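Local coordinates for conserved hypothetical protein (Pyrococcus furiosus, PDB 1VK1) that is of unknown function but probably binds ATP and acts as a kinase, combining a ParB-like N-terminal domain with a SerK-like C-terminal one, at residues K52-A57 with Y65-G70; L90-E95 with P203-V208; R35-F40 with R73-Q78. All coordinates share one frame; numbering follows the deposited sequence.

Contact 1 of 3, residues K52-A57 with Y65-G70; sequences KPMLLA and YLIVDG. With PO4 (phosphate ion), chain B.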
loop_
_atom_site.group_PDB
_atom_site.type_symbol
_atom_site.label_atom_id
_atom_site.label_comp_id
_atom_site.label_asym_id
_atom_site.label_seq_id
_atom_site.Cartn_x
_atom_site.Cartn_y
_atom_site.Cartn_z
ATOM N N LYS A 52 12.898 -2.945 9.950
ATOM C CA LYS A 52 11.725 -3.701 9.542
ATOM C C LYS A 52 12.054 -4.458 8.267
ATOM O O LYS A 52 12.164 -3.837 7.195
ATOM C CB LYS A 52 10.521 -2.761 9.313
ATOM C CG LYS A 52 9.196 -3.497 9.257
ATOM C CD LYS A 52 7.996 -2.542 9.162
ATOM C CE LYS A 52 6.679 -3.321 9.030
ATOM N NZ LYS A 52 5.474 -2.429 9.078
ATOM N N PRO A 53 12.211 -5.790 8.337
ATOM C CA PRO A 53 12.689 -6.528 7.160
ATOM C C PRO A 53 11.692 -6.457 6.018
ATOM O O PRO A 53 10.485 -6.359 6.243
ATOM C CB PRO A 53 12.813 -7.968 7.664
ATOM C CG PRO A 53 11.854 -8.057 8.799
ATOM C CD PRO A 53 11.919 -6.694 9.474
ATOM N N MET A 54 12.195 -6.510 4.803
ATOM C CA MET A 54 11.343 -6.752 3.661
ATOM C C MET A 54 10.660 -8.090 3.837
ATOM O O MET A 54 11.251 -9.010 4.393
ATOM C CB MET A 54 12.174 -6.816 2.390
ATOM C CG MET A 54 12.959 -5.545 2.041
ATOM S SD MET A 54 11.882 -4.116 1.626
ATOM C CE MET A 54 11.018 -4.807 0.196
ATOM N N LEU A 55 9.440 -8.212 3.339
ATOM C CA LEU A 55 8.807 -9.525 3.144
ATOM C C LEU A 55 8.748 -9.776 1.661
ATOM O O LEU A 55 8.236 -8.935 0.912
ATOM C CB LEU A 55 7.384 -9.586 3.733
ATOM C CG LEU A 55 7.279 -9.245 5.210
ATOM C CD1 LEU A 55 5.809 -9.368 5.677
ATOM C CD2 LEU A 55 8.207 -10.088 6.056
ATOM N N LEU A 56 9.310 -10.919 1.245
ATOM C CA LEU A 56 9.455 -11.277 -0.147
ATOM C C LEU A 56 8.926 -12.668 -0.406
ATOM O O LEU A 56 8.859 -13.495 0.497
ATOM C CB LEU A 56 10.936 -11.286 -0.538
ATOM C CG LEU A 56 11.727 -9.992 -0.338
ATOM C CD1 LEU A 56 13.183 -10.246 -0.778
ATOM C CD2 LEU A 56 11.143 -8.831 -1.080
ATOM N N ALA A 57 8.617 -12.950 -1.662
ATOM C CA ALA A 57 8.278 -14.305 -2.115
ATOM C C ALA A 57 8.882 -14.514 -3.483
ATOM O O ALA A 57 8.799 -13.643 -4.340
ATOM C CB ALA A 57 6.782 -14.499 -2.177
ATOM N N TYR A 65 12.091 -11.762 -6.856
ATOM C CA TYR A 65 11.158 -11.793 -5.751
ATOM C C TYR A 65 10.053 -10.774 -5.911
ATOM O O TYR A 65 10.296 -9.615 -6.273
ATOM C CB TYR A 65 11.882 -11.492 -4.429
ATOM C CG TYR A 65 12.918 -12.510 -4.079
ATOM C CD1 TYR A 65 12.599 -13.647 -3.356
ATOM C CD2 TYR A 65 14.238 -12.330 -4.449
ATOM C CE1 TYR A 65 13.554 -14.597 -3.047
ATOM C CE2 TYR A 65 15.202 -13.270 -4.143
ATOM C CZ TYR A 65 14.848 -14.399 -3.415
ATOM O OH TYR A 65 15.808 -15.342 -3.086
ATOM N N LEU A 66 8.838 -11.212 -5.617
ATOM C CA LEU A 66 7.724 -10.336 -5.345
ATOM C C LEU A 66 7.950 -9.634 -4.030
ATOM O O LEU A 66 8.195 -10.279 -3.024
ATOM C CB LEU A 66 6.453 -11.192 -5.261
ATOM C CG LEU A 66 5.187 -10.524 -4.717
ATOM C CD1 LEU A 66 4.706 -9.391 -5.628
ATOM C CD2 LEU A 66 4.107 -11.572 -4.508
ATOM N N ILE A 67 7.834 -8.304 -4.025
ATOM C CA ILE A 67 7.757 -7.564 -2.785
ATOM C C ILE A 67 6.361 -7.811 -2.222
ATOM O O ILE A 67 5.380 -7.413 -2.805
ATOM C CB ILE A 67 8.001 -6.058 -2.982
ATOM C CG1 ILE A 67 9.449 -5.795 -3.455
ATOM C CG2 ILE A 67 7.711 -5.321 -1.677
ATOM C CD1 ILE A 67 9.701 -4.365 -3.877
ATOM N N VAL A 68 6.302 -8.462 -1.072
ATOM C CA VAL A 68 5.038 -8.687 -0.360
ATOM C C VAL A 68 4.771 -7.447 0.491
ATOM O O VAL A 68 3.714 -6.870 0.432
ATOM C CB VAL A 68 5.087 -9.990 0.448
ATOM C CG1 VAL A 68 3.855 -10.138 1.300
ATOM C CG2 VAL A 68 5.226 -11.167 -0.489
ATOM N N ASP A 69 5.764 -7.052 1.281
ATOM C CA ASP A 69 5.691 -5.876 2.113
ATOM C C ASP A 69 7.023 -5.162 2.091
ATOM O O ASP A 69 8.062 -5.787 2.247
ATOM C CB ASP A 69 5.341 -6.258 3.572
ATOM C CG ASP A 69 5.173 -5.061 4.434
ATOM O OD1 ASP A 69 4.316 -4.205 4.105
ATOM O OD2 ASP A 69 5.886 -4.853 5.425
ATOM N N GLY A 70 6.972 -3.848 1.919
ATOM C CA GLY A 70 8.166 -3.009 1.960
ATOM C C GLY A 70 8.463 -2.207 0.708
ATOM O O GLY A 70 9.612 -1.857 0.467
HETATM P P PO4 B . 4.268 -0.926 1.228
HETATM O O1 PO4 B . 3.446 -0.336 -0.057
HETATM O O2 PO4 B . 5.476 0.077 1.434
HETATM O O3 PO4 B . 3.348 -0.910 2.398
HETATM O O4 PO4 B . 4.772 -2.313 0.882
HETATM O O HOH W 1 7.784 -6.139 7.082
#
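Leu56, Met54, Tyr65 and Ile67 form the apolar face of a bulged beta hairpin made by strands 54-58 and 65-67. Leu56 CD1 lies over one face of the Tyr65 ring, 4.0 Å from Tyr65 CG. The Met54 chain is bent at chi2 and at chi3, and the second bend (-61°) brings CE to 3.8 Å from Ile67 CG2. Leu55, Ala57 and Asp69 occupy the reverse side, where Leu55 CD1 rests on Asp69 CB. Val68 joins them: its CB lies beside Leu55 CB and its CG2 beside Ala57 CB.

Between these layers runs the antiparallel ladder. Ala57 and Leu66 form a hydrogen-bonded pair, with Leu66 N 2.7 Å from Ala57 O. Past the non-hydrogen-bonded pair Leu56-Ile67, the register slips by a residue in a classic beta bulge: Leu55 O accepts from both Val68 N (2.8 Å) and Asp69 N (3.1 Å), which approach from the same face of its carbonyl plane. Leu55 N closes the ladder by donating to Asp69 O.

At the polar edge, Asp69 OD2 takes a salt bridge from Arg73 and accepts a hydrogen bond from a water that also donates to Pro53 O, while Lys52 NZ stays 4.4 Å from Asp69 OD2, beyond a salt bridge. Gly70 N donates to phosphate O4 at 2.9 Å. A CB on Gly70 would run into Met54 SD, and its backbone angles would jam such an atom against the preceding carbonyl.

His71 and His72 also bond the phosphate, probably an ion from the crystallisation liquor, at the start of helix 71-80, consistent with an anion-binding pocket. Strand 84-90 pairs with strand 54-58 on its far edge, and Leu66 packs against Val208, Met209 and Val212 of helix 205-213.

Contact 2 of 3, residues L90-E95 with P203-V208; sequences LDYFDE and PTKEEV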
loop_
_atom_site.group_PDB
_atom_site.type_symbol
_atom_site.label_atom_id
_atom_site.label_comp_id
_atom_site.label_asym_id
_atom_site.label_seq_id
_atom_site.Cartn_x
_atom_site.Cartn_y
_atom_site.Cartn_z
ATOM N N LEU A 90 9.058 -15.729 2.148
ATOM C CA LEU A 90 7.810 -16.417 2.422
ATOM C C LEU A 90 7.451 -17.339 1.263
ATOM O O LEU A 90 7.858 -17.105 0.115
ATOM C CB LEU A 90 6.677 -15.364 2.513
ATOM C CG LEU A 90 6.804 -14.218 3.482
ATOM C CD1 LEU A 90 5.655 -13.238 3.299
ATOM C CD2 LEU A 90 6.824 -14.720 4.897
ATOM N N ASP A 91 6.671 -18.382 1.558
ATOM C CA ASP A 91 5.940 -19.108 0.526
ATOM C C ASP A 91 4.611 -18.379 0.384
ATOM O O ASP A 91 3.767 -18.468 1.259
ATOM C CB ASP A 91 5.724 -20.568 0.937
ATOM C CG ASP A 91 4.799 -21.334 -0.030
ATOM O OD1 ASP A 91 4.344 -20.748 -1.063
ATOM O OD2 ASP A 91 4.472 -22.525 0.172
ATOM N N TYR A 92 4.446 -17.670 -0.717
ATOM C CA TYR A 92 3.311 -16.757 -0.865
ATOM C C TYR A 92 1.964 -17.494 -0.781
ATOM O O TYR A 92 1.005 -16.963 -0.241
ATOM C CB TYR A 92 3.426 -15.994 -2.170
ATOM C CG TYR A 92 2.521 -14.791 -2.238
ATOM C CD1 TYR A 92 2.557 -13.796 -1.234
ATOM C CD2 TYR A 92 1.648 -14.612 -3.290
ATOM C CE1 TYR A 92 1.726 -12.683 -1.292
ATOM C CE2 TYR A 92 0.828 -13.506 -3.349
ATOM C CZ TYR A 92 0.867 -12.542 -2.342
ATOM O OH TYR A 92 0.052 -11.439 -2.400
ATOM N N PHE A 93 1.913 -18.739 -1.270
ATOM C CA PHE A 93 0.634 -19.477 -1.347
ATOM C C PHE A 93 0.408 -20.405 -0.177
ATOM O O PHE A 93 -0.522 -21.204 -0.175
ATOM C CB PHE A 93 0.503 -20.140 -2.707
ATOM C CG PHE A 93 0.298 -19.147 -3.806
ATOM C CD1 PHE A 93 -0.922 -18.461 -3.922
ATOM C CD2 PHE A 93 1.324 -18.835 -4.686
ATOM C CE1 PHE A 93 -1.120 -17.521 -4.904
ATOM C CE2 PHE A 93 1.125 -17.877 -5.683
ATOM C CZ PHE A 93 -0.103 -17.229 -5.791
ATOM N N ASP A 94 1.217 -20.242 0.855
ATOM C CA ASP A 94 0.921 -20.816 2.135
ATOM C C ASP A 94 -0.361 -20.162 2.667
ATOM O O ASP A 94 -0.526 -18.931 2.556
ATOM C CB ASP A 94 2.091 -20.580 3.089
ATOM C CG ASP A 94 1.946 -21.328 4.385
ATOM O OD1 ASP A 94 2.622 -22.367 4.539
ATOM O OD2 ASP A 94 1.179 -20.970 5.304
ATOM N N GLU A 95 -1.263 -20.966 3.239
ATOM C CA GLU A 95 -2.551 -20.469 3.750
ATOM C C GLU A 95 -2.410 -19.443 4.882
ATOM O O GLU A 95 -3.318 -18.658 5.126
ATOM C CB GLU A 95 -3.465 -21.637 4.186
ATOM C CG GLU A 95 -4.186 -22.318 3.031
ATOM C CD GLU A 95 -5.203 -21.410 2.360
ATOM O OE1 GLU A 95 -6.184 -20.999 3.027
ATOM O OE2 GLU A 95 -5.022 -21.100 1.169
ATOM N N PRO A 203 -7.300 -7.325 -3.707
ATOM C CA PRO A 203 -6.949 -8.376 -4.653
ATOM C C PRO A 203 -6.809 -9.705 -3.904
ATOM O O PRO A 203 -6.633 -9.720 -2.685
ATOM C CB PRO A 203 -5.585 -7.927 -5.190
ATOM C CG PRO A 203 -5.000 -7.204 -4.032
ATOM C CD PRO A 203 -6.145 -6.458 -3.379
ATOM N N THR A 204 -6.877 -10.803 -4.633
ATOM C CA THR A 204 -6.441 -12.077 -4.106
ATOM C C THR A 204 -4.921 -12.228 -4.287
ATOM O O THR A 204 -4.279 -11.532 -5.094
ATOM C CB THR A 204 -7.107 -13.227 -4.825
ATOM O OG1 THR A 204 -6.676 -13.219 -6.197
ATOM C CG2 THR A 204 -8.687 -13.084 -4.838
ATOM N N LYS A 205 -4.343 -13.182 -3.580
ATOM C CA LYS A 205 -2.927 -13.486 -3.777
ATOM C C LYS A 205 -2.651 -13.907 -5.197
ATOM O O LYS A 205 -1.627 -13.534 -5.770
ATOM C CB LYS A 205 -2.437 -14.544 -2.782
ATOM C CG LYS A 205 -2.372 -14.031 -1.354
ATOM C CD LYS A 205 -1.621 -14.974 -0.411
ATOM C CE LYS A 205 -2.319 -16.307 -0.283
ATOM N NZ LYS A 205 -1.646 -17.178 0.714
ATOM N N GLU A 206 -3.544 -14.682 -5.801
ATOM C CA GLU A 206 -3.369 -15.068 -7.182
ATOM C C GLU A 206 -3.325 -13.853 -8.120
ATOM O O GLU A 206 -2.514 -13.819 -9.047
ATOM C CB GLU A 206 -4.466 -16.076 -7.604
ATOM C CG GLU A 206 -4.345 -17.468 -6.947
ATOM C CD GLU A 206 -4.785 -17.550 -5.474
ATOM O OE1 GLU A 206 -5.437 -16.590 -4.925
ATOM O OE2 GLU A 206 -4.472 -18.624 -4.854
ATOM N N GLU A 207 -4.184 -12.860 -7.875
ATOM C CA GLU A 207 -4.180 -11.631 -8.657
ATOM C C GLU A 207 -2.873 -10.842 -8.477
ATOM O O GLU A 207 -2.372 -10.274 -9.420
ATOM C CB GLU A 207 -5.395 -10.780 -8.320
ATOM C CG GLU A 207 -6.691 -11.378 -8.874
ATOM C CD GLU A 207 -7.958 -10.750 -8.321
ATOM O OE1 GLU A 207 -7.907 -10.109 -7.272
ATOM O OE2 GLU A 207 -9.026 -10.971 -8.955
ATOM N N VAL A 208 -2.353 -10.807 -7.253
ATOM C CA VAL A 208 -1.080 -10.116 -6.991
ATOM C C VAL A 208 0.055 -10.781 -7.764
ATOM O O VAL A 208 0.818 -10.101 -8.462
ATOM C CB VAL A 208 -0.745 -10.097 -5.470
ATOM C CG1 VAL A 208 0.682 -9.534 -5.231
ATOM C CG2 VAL A 208 -1.726 -9.285 -4.701
HETATM O O HOH W 2 -3.047 -19.578 -0.051
#
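Lys205 lies across the face of Tyr92 and reaches into a type I beta turn, Asp91 to Asp94, from the first turn of helix 205-213. The aliphatic part of the lysine makes the contact with the ring: CD sits 4.0 Å from the centroid of the Tyr92 ring, over its centre, a CH-pi contact. The bend at chi3 (-63°) sets Lys205 CE 3.4 Å from Tyr92 O. The amine beyond it donates to Tyr92 O, with Lys205 NZ 2.8 Å away in the carbonyl plane, and also to Val97 O, so the same residue is held by ring and by backbone.

Nearby, Val208 CB touches Tyr92 OH at 3.4 Å. That hydroxyl has its polar partner in His225. Glu206, bent at chi2, brings OE2 to 3.5 Å from Phe93 CE1, with ring and carboxylate planes 41° apart.

The next shell sets both backbones. Asp94 N donates to Asp91 O to close the turn, and Phe93 N donates to Asp91 OD1, an Asx turn in which the donor stands above the carboxylate plane. Across from it, Thr204 is the N-cap of the helix and forms a capping box with Glu207. Glu207 N donates to Thr204 OG1 at 3.0 Å, while Thr204 N returns the bond to Glu207 OE1 at 2.9 Å.

Contact 3 of 3, residues R35-F40 with R73-Q78; sequences RELEDF and RWAGLQ
Arg73 lays its backbone over the ring of Phe40: its CA stands above the middle of the ring, 3.8 Å from the centroid and 10° off the normal, a CH-pi contact. In Phe40, chi1 (166°) carries CG anti to the backbone N, and the bond from CA to CB already points to the facing helix. Arg73 CG adds to the cover at 3.8 Å from Phe40 CE1, while the guanidinium leads away to Pro53 O. Two residues on, Ala75 CB meets Leu37 CD1 at 4.0 Å. Gly76 is where the backbones come closest. Leu37 CD1 lies 3.5 Å from Gly76 N, and the edge of the Phe40 ring faces Gly76 CA; a CB here would fall 2.4 Å from Phe40 CD2. Leu77 finishes the line, its CG beside Phe40 CZ. An alanine at Phe40 would probably leave Arg73 CA without its aromatic cover and open a gap beside Gly76 and Leu77. The axes of 35-40 and 73-78 come within 8.9 Å and cross at -59°; Gly76, with no side chain, leaves room for Leu37 and the Phe40 ring edge in this helix-helix packing, made without a hydrogen bond, of the ParB-like domain.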
loop_
_atom_site.group_PDB
_atom_site.type_symbol
_atom_site.label_atom_id
_atom_site.label_comp_id
_atom_site.label_asym_id
_atom_site.label_seq_id
_atom_site.Cartn_x
_atom_site.Cartn_y
_atom_site.Cartn_z
ATOM N N ARG A 35 4.538 10.836 0.511
ATOM C CA ARG A 35 4.816 11.123 1.903
ATOM C C ARG A 35 5.456 9.936 2.600
ATOM O O ARG A 35 6.363 10.096 3.412
ATOM C CB ARG A 35 3.541 11.539 2.624
ATOM C CG ARG A 35 3.752 11.943 4.079
ATOM C CD ARG A 35 2.513 12.541 4.711
ATOM N NE ARG A 35 1.987 13.690 3.981
ATOM C CZ ARG A 35 2.518 14.899 3.973
ATOM N NH1 ARG A 35 3.614 15.179 4.679
ATOM N NH2 ARG A 35 1.947 15.865 3.275
ATOM N N GLU A 36 4.982 8.735 2.298
ATOM C CA GLU A 36 5.538 7.530 2.917
ATOM C C GLU A 36 6.983 7.257 2.463
ATOM O O GLU A 36 7.817 6.817 3.254
ATOM C CB GLU A 36 4.628 6.326 2.647
ATOM C CG GLU A 36 3.454 6.217 3.616
ATOM C CD GLU A 36 3.906 5.835 5.003
ATOM O OE1 GLU A 36 4.654 4.839 5.135
ATOM O OE2 GLU A 36 3.521 6.526 5.962
ATOM N N LEU A 37 7.273 7.536 1.199
ATOM C CA LEU A 37 8.615 7.391 0.677
ATOM C C LEU A 37 9.568 8.361 1.364
ATOM O O LEU A 37 10.636 7.974 1.849
ATOM C CB LEU A 37 8.599 7.634 -0.829
ATOM C CG LEU A 37 9.969 7.604 -1.489
ATOM C CD1 LEU A 37 10.649 6.279 -1.376
ATOM C CD2 LEU A 37 9.853 8.003 -2.948
ATOM N N GLU A 38 9.168 9.617 1.423
ATOM C CA GLU A 38 10.011 10.650 2.014
ATOM C C GLU A 38 10.183 10.451 3.511
ATOM O O GLU A 38 11.278 10.629 4.033
ATOM C CB GLU A 38 9.449 12.043 1.685
ATOM C CG GLU A 38 9.568 12.351 0.193
ATOM C CD GLU A 38 9.072 13.729 -0.229
ATOM O OE1 GLU A 38 8.524 14.456 0.594
ATOM O OE2 GLU A 38 9.233 14.044 -1.420
ATOM N N ASP A 39 9.122 10.040 4.209
ATOM C CA ASP A 39 9.226 9.760 5.619
ATOM C C ASP A 39 10.189 8.596 5.906
ATOM O O ASP A 39 10.977 8.672 6.859
ATOM C CB ASP A 39 7.853 9.473 6.219
ATOM C CG ASP A 39 7.012 10.732 6.434
ATOM O OD1 ASP A 39 7.491 11.865 6.221
ATOM O OD2 ASP A 39 5.848 10.652 6.830
ATOM N N PHE A 40 10.117 7.524 5.115
ATOM C CA PHE A 40 11.037 6.417 5.292
ATOM C C PHE A 40 12.485 6.916 5.122
ATOM O O PHE A 40 13.372 6.599 5.923
ATOM C CB PHE A 40 10.788 5.257 4.323
ATOM C CG PHE A 40 11.935 4.294 4.294
ATOM C CD1 PHE A 40 12.161 3.434 5.355
ATOM C CD2 PHE A 40 12.845 4.315 3.268
ATOM C CE1 PHE A 40 13.266 2.589 5.361
ATOM C CE2 PHE A 40 13.953 3.477 3.283
ATOM C CZ PHE A 40 14.164 2.640 4.341
ATOM N N ARG A 73 10.238 1.078 1.644
ATOM C CA ARG A 73 11.594 0.758 2.100
ATOM C C ARG A 73 12.527 0.414 0.949
ATOM O O ARG A 73 13.633 0.951 0.840
ATOM C CB ARG A 73 11.541 -0.392 3.120
ATOM C CG ARG A 73 10.747 -0.011 4.378
ATOM C CD ARG A 73 10.815 -0.964 5.553
ATOM N NE ARG A 73 10.352 -2.313 5.373
ATOM C CZ ARG A 73 9.073 -2.745 5.430
ATOM N NH1 ARG A 73 8.036 -1.915 5.535
ATOM N NH2 ARG A 73 8.854 -4.026 5.329
ATOM N N TRP A 74 12.068 -0.440 0.039
ATOM C CA TRP A 74 12.838 -0.792 -1.155
ATOM C C TRP A 74 13.120 0.426 -2.016
ATOM O O TRP A 74 14.270 0.681 -2.401
ATOM C CB TRP A 74 12.061 -1.864 -1.954
ATOM C CG TRP A 74 12.466 -2.049 -3.374
ATOM C CD1 TRP A 74 13.513 -2.780 -3.852
ATOM C CD2 TRP A 74 11.753 -1.578 -4.516
ATOM N NE1 TRP A 74 13.513 -2.747 -5.232
ATOM C CE2 TRP A 74 12.438 -2.019 -5.656
ATOM C CE3 TRP A 74 10.578 -0.823 -4.694
ATOM C CZ2 TRP A 74 11.985 -1.731 -6.959
ATOM C CZ3 TRP A 74 10.148 -0.534 -5.967
ATOM C CH2 TRP A 74 10.844 -0.991 -7.077
ATOM N N ALA A 75 12.091 1.209 -2.298
ATOM C CA ALA A 75 12.247 2.349 -3.173
ATOM C C ALA A 75 13.120 3.423 -2.518
ATOM O O ALA A 75 13.922 4.071 -3.193
ATOM C CB ALA A 75 10.879 2.921 -3.558
ATOM N N GLY A 76 12.973 3.617 -1.208
ATOM C CA GLY A 76 13.798 4.580 -0.504
ATOM C C GLY A 76 15.261 4.180 -0.494
ATOM O O GLY A 76 16.146 5.010 -0.726
ATOM N N LEU A 77 15.524 2.907 -0.255
ATOM C CA LEU A 77 16.882 2.410 -0.295
ATOM C C LEU A 77 17.485 2.542 -1.690
ATOM O O LEU A 77 18.656 2.899 -1.824
ATOM C CB LEU A 77 16.943 0.960 0.192
ATOM C CG LEU A 77 16.742 0.735 1.694
ATOM C CD1 LEU A 77 16.727 -0.743 1.974
ATOM C CD2 LEU A 77 17.769 1.485 2.570
ATOM N N GLN A 78 16.717 2.231 -2.722
ATOM C CA GLN A 78 17.210 2.408 -4.082
ATOM C C GLN A 78 17.530 3.868 -4.346
ATOM O O GLN A 78 18.586 4.181 -4.912
ATOM C CB GLN A 78 16.238 1.848 -5.134
ATOM C CG GLN A 78 16.245 0.296 -5.158
ATOM C CD GLN A 78 15.883 -0.301 -6.468
ATOM O OE1 GLN A 78 16.505 -1.279 -6.929
ATOM N NE2 GLN A 78 14.864 0.219 -7.056
#

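Overall arrangement
Three contacts here illustrate how near and distant segments build one unit. Contact 1 is nested within the chain loop closed by contact 3, both wholly in the ParB N-terminal range; contact 2 opens only afterwards, spanning 107 residues to bring in helix 205-213 from late in the chain. Contacts 1 and 2 have centres about 12 Å apart and touch where Leu90 pairs with Leu56 and Tyr92 packs on Ala57 and Val68. Contacts 1 and 3 lie about 14 Å apart, joined by Arg73 and Trp74 of helix 71-80, which follows strand 65-67. Contacts 2 and 3, about 24 Å apart, do not meet. The hairpin thus lies between helix 205-213 and the helix pair.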